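Local coordinates for pngf-ii (PDB 4R4X), which probably removes N-linked glycans from glycoproteins by hydrolysing the bond between the sugar chain and its asparagine, as peptide:N-glycosidases do, at residues V287-D292 / F378-F383; I253-R258 / P295-M300; E407-L412 / A506-I511. One frame throughout, in Å; residues are numbered along the deposited sequence. Where two conformers were deposited one is given.

Contact 1. Residues V287-D292 / F378-F383; sequences VALTPD and FVLPVF
Leu289 reaches across to strand 378-383 with one methyl. Its CB bond points at the strand, and CG stands anti to the backbone N (chi1 162°), beside the carbonyl carbon. CD1 lies 3.9 Å from CD2 of Leu380 and at much the same distance from CG and CD1 of that residue, so a single methyl meets the whole branch point. The two leucine side chains cross at about a right angle. The same CD1 is 3.5 Å from Pro381 O, a carbonyl oxygen that is buried here and has no hydrogen-bonding partner in the model. Val382 turns its CB away and meets Leu289 mainly through the backbone: Leu289 N donates to Val382 O at 3.0 Å, nearly straight at the hydrogen (166°), though the N-H arrives from above the carbonyl plane.

One residue along, CA and CB of Phe383 both lie 3.2 Å from Val287 O, the CA-H...O contact strongly bent; the ring beyond CB then leads away from the loop. The side chain packs on Val406 and Val408 of strand 406-412 in the facing sheet, and on Tyr423 and Val530 of its own. Ala288 and Phe383 form an isolated bridge, CA to CA 4.3 Å, and the backbone bond between Val287 and Asn384 carries the pairing further. Beyond Leu289 the loop leaves the strand, and Thr290 OG1 accepts from Asp292 N at 3.2 Å in an ST turn.

The strand is also joined to strand 527-537, where Val382 and Phe383 both face Gly532 in a classic beta bulge. A loop thus lies along the edge strand of an antiparallel sheet, in keeping with the beta-sandwich fold of the PNGase F family.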
# COMPACT_ATOMS: atom_id res chain seq x y z
N VAL A 287 19.93 -10.31 -18.38
CA VAL A 287 18.64 -9.79 -18.82
C VAL A 287 17.60 -10.86 -19.12
O VAL A 287 16.42 -10.53 -19.29
CB VAL A 287 18.76 -8.85 -20.04
CG1 VAL A 287 19.66 -7.70 -19.69
CG2 VAL A 287 19.24 -9.58 -21.29
N ALA A 288 18.04 -12.12 -19.19
CA ALA A 288 17.16 -13.22 -19.55
C ALA A 288 17.34 -14.44 -18.65
O ALA A 288 18.45 -14.74 -18.20
CB ALA A 288 17.41 -13.64 -21.00
N LEU A 289 16.24 -15.14 -18.39
CA LEU A 289 16.29 -16.37 -17.65
C LEU A 289 17.16 -17.37 -18.42
O LEU A 289 17.16 -17.37 -19.65
CB LEU A 289 14.86 -16.90 -17.45
CG LEU A 289 14.55 -18.34 -17.07
CD1 LEU A 289 13.10 -18.40 -16.62
CD2 LEU A 289 14.80 -19.30 -18.23
N THR A 290 17.96 -18.14 -17.69
CA THR A 290 18.64 -19.30 -18.27
C THR A 290 18.40 -20.50 -17.32
O THR A 290 17.85 -20.33 -16.24
CB THR A 290 20.16 -19.06 -18.46
OG1 THR A 290 20.81 -19.22 -17.21
CG2 THR A 290 20.48 -17.68 -19.01
N PRO A 291 18.84 -21.70 -17.70
CA PRO A 291 18.68 -22.82 -16.78
C PRO A 291 19.31 -22.59 -15.41
O PRO A 291 18.86 -23.19 -14.43
CB PRO A 291 19.37 -23.98 -17.53
CG PRO A 291 19.23 -23.62 -18.97
CD PRO A 291 19.44 -22.13 -18.98
N ASP A 292 20.32 -21.73 -15.34
CA ASP A 292 21.07 -21.48 -14.11
C ASP A 292 20.78 -20.12 -13.46
O ASP A 292 21.37 -19.79 -12.43
CB ASP A 292 22.58 -21.55 -14.42
CG ASP A 292 22.93 -22.74 -15.31
OD1 ASP A 292 22.75 -23.87 -14.84
OD2 ASP A 292 23.32 -22.53 -16.49
N PHE A 378 1.44 -19.08 -9.57
CA PHE A 378 2.69 -19.30 -10.26
C PHE A 378 3.24 -17.97 -10.74
O PHE A 378 2.49 -17.15 -11.28
CB PHE A 378 2.46 -20.23 -11.45
CG PHE A 378 3.69 -20.50 -12.28
CD1 PHE A 378 4.02 -19.68 -13.34
CD2 PHE A 378 4.50 -21.61 -12.01
CE1 PHE A 378 5.15 -19.94 -14.12
CE2 PHE A 378 5.63 -21.86 -12.78
CZ PHE A 378 5.94 -21.04 -13.85
N VAL A 379 4.53 -17.76 -10.50
CA VAL A 379 5.29 -16.58 -10.93
C VAL A 379 6.67 -17.03 -11.42
O VAL A 379 7.36 -17.74 -10.70
CB VAL A 379 5.49 -15.60 -9.76
CG1 VAL A 379 6.38 -14.44 -10.16
CG2 VAL A 379 4.15 -15.08 -9.26
N LEU A 380 7.04 -16.66 -12.65
CA LEU A 380 8.36 -16.94 -13.22
C LEU A 380 8.89 -15.71 -13.93
O LEU A 380 8.33 -15.29 -14.95
CB LEU A 380 8.28 -18.06 -14.26
CG LEU A 380 9.62 -18.51 -14.85
CD1 LEU A 380 10.49 -19.12 -13.79
CD2 LEU A 380 9.42 -19.49 -15.99
N PRO A 381 9.98 -15.11 -13.40
CA PRO A 381 10.63 -13.98 -14.07
C PRO A 381 11.36 -14.46 -15.32
O PRO A 381 12.21 -15.33 -15.21
CB PRO A 381 11.64 -13.48 -13.04
CG PRO A 381 11.93 -14.65 -12.17
CD PRO A 381 10.66 -15.49 -12.15
N VAL A 382 11.02 -13.92 -16.49
CA VAL A 382 11.56 -14.42 -17.76
C VAL A 382 12.59 -13.48 -18.37
O VAL A 382 13.58 -13.93 -18.93
CB VAL A 382 10.46 -14.79 -18.76
CG1 VAL A 382 9.71 -16.03 -18.28
CG2 VAL A 382 9.47 -13.68 -18.96
N PHE A 383 12.39 -12.17 -18.23
CA PHE A 383 13.40 -11.22 -18.67
C PHE A 383 13.31 -9.92 -17.89
O PHE A 383 12.27 -9.59 -17.30
CB PHE A 383 13.32 -10.93 -20.18
CG PHE A 383 12.00 -10.39 -20.64
CD1 PHE A 383 11.77 -9.03 -20.68
CD2 PHE A 383 11.02 -11.25 -21.12
CE1 PHE A 383 10.55 -8.54 -21.10
CE2 PHE A 383 9.80 -10.76 -21.57
CZ PHE A 383 9.56 -9.40 -21.55

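Contact 2. Residues I253-R258 / P295-M300; sequences IIPQER and PFIELM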
# COMPACT_ATOMS: atom_id res chain seq x y z
N ILE A 253 12.90 -7.02 -6.21
CA ILE A 253 13.28 -8.18 -5.41
C ILE A 253 14.17 -9.08 -6.25
O ILE A 253 14.17 -9.00 -7.50
CB ILE A 253 12.07 -8.96 -4.83
CG1 ILE A 253 11.17 -9.48 -5.94
CG2 ILE A 253 11.26 -8.07 -3.89
CD1 ILE A 253 10.07 -10.41 -5.49
N ILE A 254 14.93 -9.95 -5.58
CA ILE A 254 15.88 -10.80 -6.26
C ILE A 254 15.46 -12.27 -6.11
O ILE A 254 15.62 -12.86 -5.03
CB ILE A 254 17.31 -10.58 -5.72
CG1 ILE A 254 17.75 -9.14 -5.95
CG2 ILE A 254 18.28 -11.54 -6.41
CD1 ILE A 254 19.05 -8.75 -5.32
N PRO A 255 14.91 -12.87 -7.18
CA PRO A 255 14.63 -14.33 -7.06
C PRO A 255 15.92 -15.17 -7.02
O PRO A 255 16.78 -15.02 -7.89
CB PRO A 255 13.82 -14.65 -8.32
CG PRO A 255 13.43 -13.33 -8.89
CD PRO A 255 14.48 -12.35 -8.48
N GLN A 256 16.01 -16.03 -6.02
CA GLN A 256 17.23 -16.81 -5.77
C GLN A 256 16.99 -18.32 -5.92
O GLN A 256 17.77 -19.13 -5.40
CB GLN A 256 17.76 -16.48 -4.38
CG GLN A 256 18.37 -15.08 -4.30
CD GLN A 256 19.07 -14.85 -2.97
OE1 GLN A 256 20.30 -14.89 -2.88
NE2 GLN A 256 18.28 -14.64 -1.94
N GLU A 257 15.93 -18.68 -6.64
CA GLU A 257 15.56 -20.09 -6.85
C GLU A 257 16.54 -20.87 -7.74
O GLU A 257 16.54 -22.09 -7.70
CB GLU A 257 14.16 -20.22 -7.46
CG GLU A 257 13.01 -19.92 -6.50
CD GLU A 257 12.86 -18.43 -6.16
OE1 GLU A 257 12.42 -18.11 -5.03
OE2 GLU A 257 13.21 -17.57 -7.00
N ARG A 258 17.34 -20.20 -8.56
CA ARG A 258 18.32 -20.90 -9.39
C ARG A 258 19.72 -20.63 -8.89
O ARG A 258 19.91 -19.82 -7.97
CB ARG A 258 18.11 -20.52 -10.85
CG ARG A 258 16.76 -21.02 -11.32
CD ARG A 258 16.52 -20.90 -12.81
NE ARG A 258 15.14 -21.30 -13.11
CZ ARG A 258 14.67 -21.57 -14.33
NH1 ARG A 258 15.43 -21.45 -15.41
NH2 ARG A 258 13.42 -21.95 -14.47
N PRO A 295 16.40 -13.47 -13.74
CA PRO A 295 16.60 -12.03 -13.67
C PRO A 295 15.83 -11.45 -12.49
O PRO A 295 14.95 -12.13 -11.97
CB PRO A 295 16.05 -11.53 -15.01
CG PRO A 295 15.03 -12.54 -15.41
CD PRO A 295 15.45 -13.85 -14.81
N PHE A 296 16.13 -10.23 -12.06
CA PHE A 296 15.38 -9.67 -10.94
C PHE A 296 13.95 -9.28 -11.35
O PHE A 296 13.63 -9.17 -12.54
CB PHE A 296 16.14 -8.51 -10.26
CG PHE A 296 16.15 -7.22 -11.02
CD1 PHE A 296 15.15 -6.27 -10.82
CD2 PHE A 296 17.17 -6.93 -11.92
CE1 PHE A 296 15.17 -5.07 -11.50
CE2 PHE A 296 17.20 -5.72 -12.60
CZ PHE A 296 16.19 -4.78 -12.39
N ILE A 297 13.09 -9.14 -10.34
CA ILE A 297 11.70 -8.73 -10.52
C ILE A 297 11.54 -7.29 -10.04
O ILE A 297 11.92 -6.95 -8.89
CB ILE A 297 10.76 -9.66 -9.75
CG1 ILE A 297 10.76 -11.02 -10.46
CG2 ILE A 297 9.32 -9.13 -9.63
CD1 ILE A 297 9.98 -12.06 -9.72
N GLU A 298 10.96 -6.47 -10.91
CA GLU A 298 10.57 -5.09 -10.57
C GLU A 298 9.24 -5.08 -9.84
O GLU A 298 8.18 -5.37 -10.44
CB GLU A 298 10.42 -4.24 -11.83
CG GLU A 298 11.64 -4.20 -12.67
CD GLU A 298 11.48 -3.37 -13.93
OE1 GLU A 298 10.47 -3.55 -14.65
OE2 GLU A 298 12.38 -2.56 -14.21
N LEU A 299 9.24 -4.78 -8.54
CA LEU A 299 7.95 -4.58 -7.85
C LEU A 299 7.24 -3.34 -8.39
O LEU A 299 6.03 -3.36 -8.58
CB LEU A 299 8.13 -4.41 -6.34
CG LEU A 299 8.77 -5.56 -5.56
CD1 LEU A 299 8.61 -5.28 -4.06
CD2 LEU A 299 8.11 -6.90 -5.94
N MSE A 300 8.00 -2.28 -8.64
CA MSE A 300 7.46 -0.96 -9.03
C MSE A 300 8.52 -0.24 -9.81
O MSE A 300 9.62 -0.05 -9.32
CB MSE A 300 7.11 -0.11 -7.78
CG MSE A 300 6.67 1.32 -8.09
SE MSE A 300 7.11 2.59 -6.64
CE MSE A 300 6.67 1.48 -5.08
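The Phe296 ring has Ile253 O at its edge, close to the ring plane, with ring atom CD1 4.4 Å from that oxygen; the approach is closer at the benzyl carbon, where Phe296 CB comes to 3.4 Å from Ile253 O. The ring itself leads away from 253-258: it meets Phe252 edge-to-face and Tyr262 with the planes inclined at about 50°. This is the end of an antiparallel pairing between neighbouring strands of the large sheet in the PNGase F-type beta-sandwich, and Ile253 and Ile297 form a hydrogen-bonded pair in it. Ile253 N donates to Ile297 O at 2.9 Å, and Ile297 N returns a bond to Ile253 O at 3.0 Å.

Since the paired isoleucines project from the same face, their side chains lie side by side and point the same way. Ile253 CG1 sits between the backbone N and the carbonyl carbon (chi1 60°), which brings it to 3.8 Å from Ile297 CB. CG2 goes to the other neighbour, Leu299, whose side chain crosses that of Ile253 at about a right angle; its CG and both methyls are all near 3.9 Å from this one carbon. Ile346 of strand 343-350 and Leu339 of the short helix 336-339 pack on Ile253 as well.

Further along 253-258, Pro255 takes over the contact. Pro381 of strand 378-384 touches both Pro255 and Ile297. At the corner Leu299 and Met300, a selenomethionine, both face Val251 in a classic beta bulge. Pro255 CG packs 3.8 Å from Ile297 CD1, while its CD lies 3.5 Å from Pro295 O, a buried carbonyl oxygen with no hydrogen-bonding partner in the model.

Contact 3. Residues E407-L412 / A506-I511; sequences EVDFIL and AGKHTI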
# COMPACT_ATOMS: atom_id res chain seq x y z
N GLU A 407 14.76 -12.58 -26.56
CA GLU A 407 14.13 -13.87 -26.81
C GLU A 407 14.56 -14.78 -25.70
O GLU A 407 15.76 -14.88 -25.41
CB GLU A 407 14.57 -14.41 -28.18
CG GLU A 407 14.04 -15.79 -28.51
CD GLU A 407 14.17 -16.11 -29.99
OE1 GLU A 407 13.19 -16.62 -30.57
OE2 GLU A 407 15.23 -15.78 -30.57
N VAL A 408 13.58 -15.40 -25.04
CA VAL A 408 13.82 -16.27 -23.89
C VAL A 408 13.07 -17.60 -24.08
O VAL A 408 11.92 -17.60 -24.51
CB VAL A 408 13.32 -15.58 -22.60
CG1 VAL A 408 13.79 -16.30 -21.35
CG2 VAL A 408 13.75 -14.12 -22.57
N ASP A 409 13.73 -18.70 -23.73
CA ASP A 409 13.17 -20.05 -23.75
C ASP A 409 13.05 -20.44 -22.27
O ASP A 409 13.94 -20.14 -21.49
CB ASP A 409 14.15 -20.99 -24.49
CG ASP A 409 13.62 -22.41 -24.70
OD1 ASP A 409 12.40 -22.58 -24.85
OD2 ASP A 409 14.44 -23.37 -24.75
N PHE A 410 11.96 -21.13 -21.90
CA PHE A 410 11.76 -21.64 -20.54
C PHE A 410 10.92 -22.92 -20.59
O PHE A 410 10.25 -23.22 -21.59
CB PHE A 410 11.05 -20.59 -19.66
CG PHE A 410 9.77 -20.09 -20.23
CD1 PHE A 410 9.76 -19.02 -21.12
CD2 PHE A 410 8.56 -20.69 -19.91
CE1 PHE A 410 8.59 -18.56 -21.66
CE2 PHE A 410 7.38 -20.24 -20.47
CZ PHE A 410 7.41 -19.17 -21.34
N ILE A 411 10.94 -23.66 -19.49
CA ILE A 411 10.25 -24.95 -19.43
C ILE A 411 9.20 -24.94 -18.35
O ILE A 411 9.49 -24.61 -17.20
CB ILE A 411 11.26 -26.08 -19.13
CG1 ILE A 411 12.31 -26.15 -20.24
CG2 ILE A 411 10.54 -27.42 -19.03
CD1 ILE A 411 13.57 -26.91 -19.85
N LEU A 412 7.97 -25.27 -18.71
CA LEU A 412 6.91 -25.42 -17.72
C LEU A 412 6.76 -26.89 -17.39
O LEU A 412 6.71 -27.72 -18.30
CB LEU A 412 5.57 -24.91 -18.27
CG LEU A 412 5.53 -23.42 -18.61
CD1 LEU A 412 4.19 -23.14 -19.24
CD2 LEU A 412 5.78 -22.57 -17.36
N ALA A 506 2.28 -27.81 -20.46
CA ALA A 506 3.60 -28.17 -19.95
C ALA A 506 4.60 -28.37 -21.11
O ALA A 506 4.22 -28.78 -22.21
CB ALA A 506 3.49 -29.43 -19.09
N GLY A 507 5.87 -28.08 -20.88
CA GLY A 507 6.89 -28.23 -21.91
C GLY A 507 7.56 -26.91 -22.23
O GLY A 507 7.42 -25.94 -21.48
N LYS A 508 8.27 -26.89 -23.34
CA LYS A 508 9.13 -25.77 -23.67
C LYS A 508 8.32 -24.67 -24.33
O LYS A 508 7.46 -24.95 -25.14
CB LYS A 508 10.23 -26.22 -24.63
CG LYS A 508 11.36 -26.97 -23.93
CD LYS A 508 12.75 -26.63 -24.49
CE LYS A 508 13.80 -26.65 -23.38
NZ LYS A 508 15.11 -27.18 -23.82
N HIS A 509 8.65 -23.43 -24.01
CA HIS A 509 8.03 -22.28 -24.64
C HIS A 509 9.06 -21.19 -24.85
O HIS A 509 10.12 -21.20 -24.21
CB HIS A 509 6.88 -21.75 -23.78
CG HIS A 509 5.72 -22.69 -23.69
ND1 HIS A 509 4.74 -22.77 -24.66
CD2 HIS A 509 5.38 -23.60 -22.75
CE1 HIS A 509 3.86 -23.69 -24.33
NE2 HIS A 509 4.23 -24.22 -23.17
N THR A 510 8.78 -20.28 -25.75
CA THR A 510 9.60 -19.10 -25.96
C THR A 510 8.76 -17.83 -25.92
O THR A 510 7.60 -17.80 -26.38
CB THR A 510 10.31 -19.13 -27.32
OG1 THR A 510 9.33 -19.08 -28.38
CG2 THR A 510 11.21 -20.36 -27.43
N ILE A 511 9.30 -16.78 -25.33
CA ILE A 511 8.64 -15.49 -25.43
C ILE A 511 9.66 -14.57 -26.06
O ILE A 511 10.86 -14.69 -25.80
CB ILE A 511 8.14 -14.99 -24.07
CG1 ILE A 511 6.90 -15.77 -23.65
CG2 ILE A 511 7.78 -13.50 -24.16
CD1 ILE A 511 6.47 -15.56 -22.19
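Phe410 lays one face of its ring over the backbone of the partner strand: His509 O stands 3.8 Å above the plane, offset toward the rim. Chi1 of 54° puts CG between the backbone N and the carbonyl carbon; at the far end CZ is 3.6 Å from His509 CB. Ile511 meets the ring too, CG1 in plane at the edge and CD1 3.7 Å from Phe410 CE1. On the side of the sheet that carries Phe410, His509 and Ile511, Leu412 CD1 touches His509 CD2 at 3.7 Å, their side chains crossing at about a right angle. The imidazole is fixed from outside, by Asp447 at ND1 and the carbonyl of Asn505 at NE2, an environment that would favour a positive charge.

Across the other face, Lys508 bends over Ile411, its CE 3.5 Å from Ile411 CG1, and ends in a long salt bridge with Asp409 (NZ to OD2 4.0 Å). Six backbone hydrogen bonds hold the register; at their end Gly507 takes backbone angles (phi 119°, psi -165°) at which a CB would run into the preceding carbonyl oxygen. Phe410 and Leu412 pack on Leu534 of the facing sheet, the layering of an antiparallel beta-sandwich.

Contacts 1 and 2 lie 9 Å apart between centres and touch, chiefly where Arg258 meets the loop 287-292; both reach the nine-stranded antiparallel sheet. Their segments alternate along the chain, 253-258, 287-292, 295-300, then 378-383, so the two contacts interlock along the chain. Contact 3 comes later and belongs to the smaller four-stranded sheet. Its centre is 10 Å from that of contact 1, which it touches through Val408 and Leu412, but 18 Å from contact 2, with no touch. Contact 1 thus lies between the other two, where the edge of the large sheet meets the small one. Contact 2 lies in the N-terminal PNGase F-like region and contact 3 in the C-terminal one.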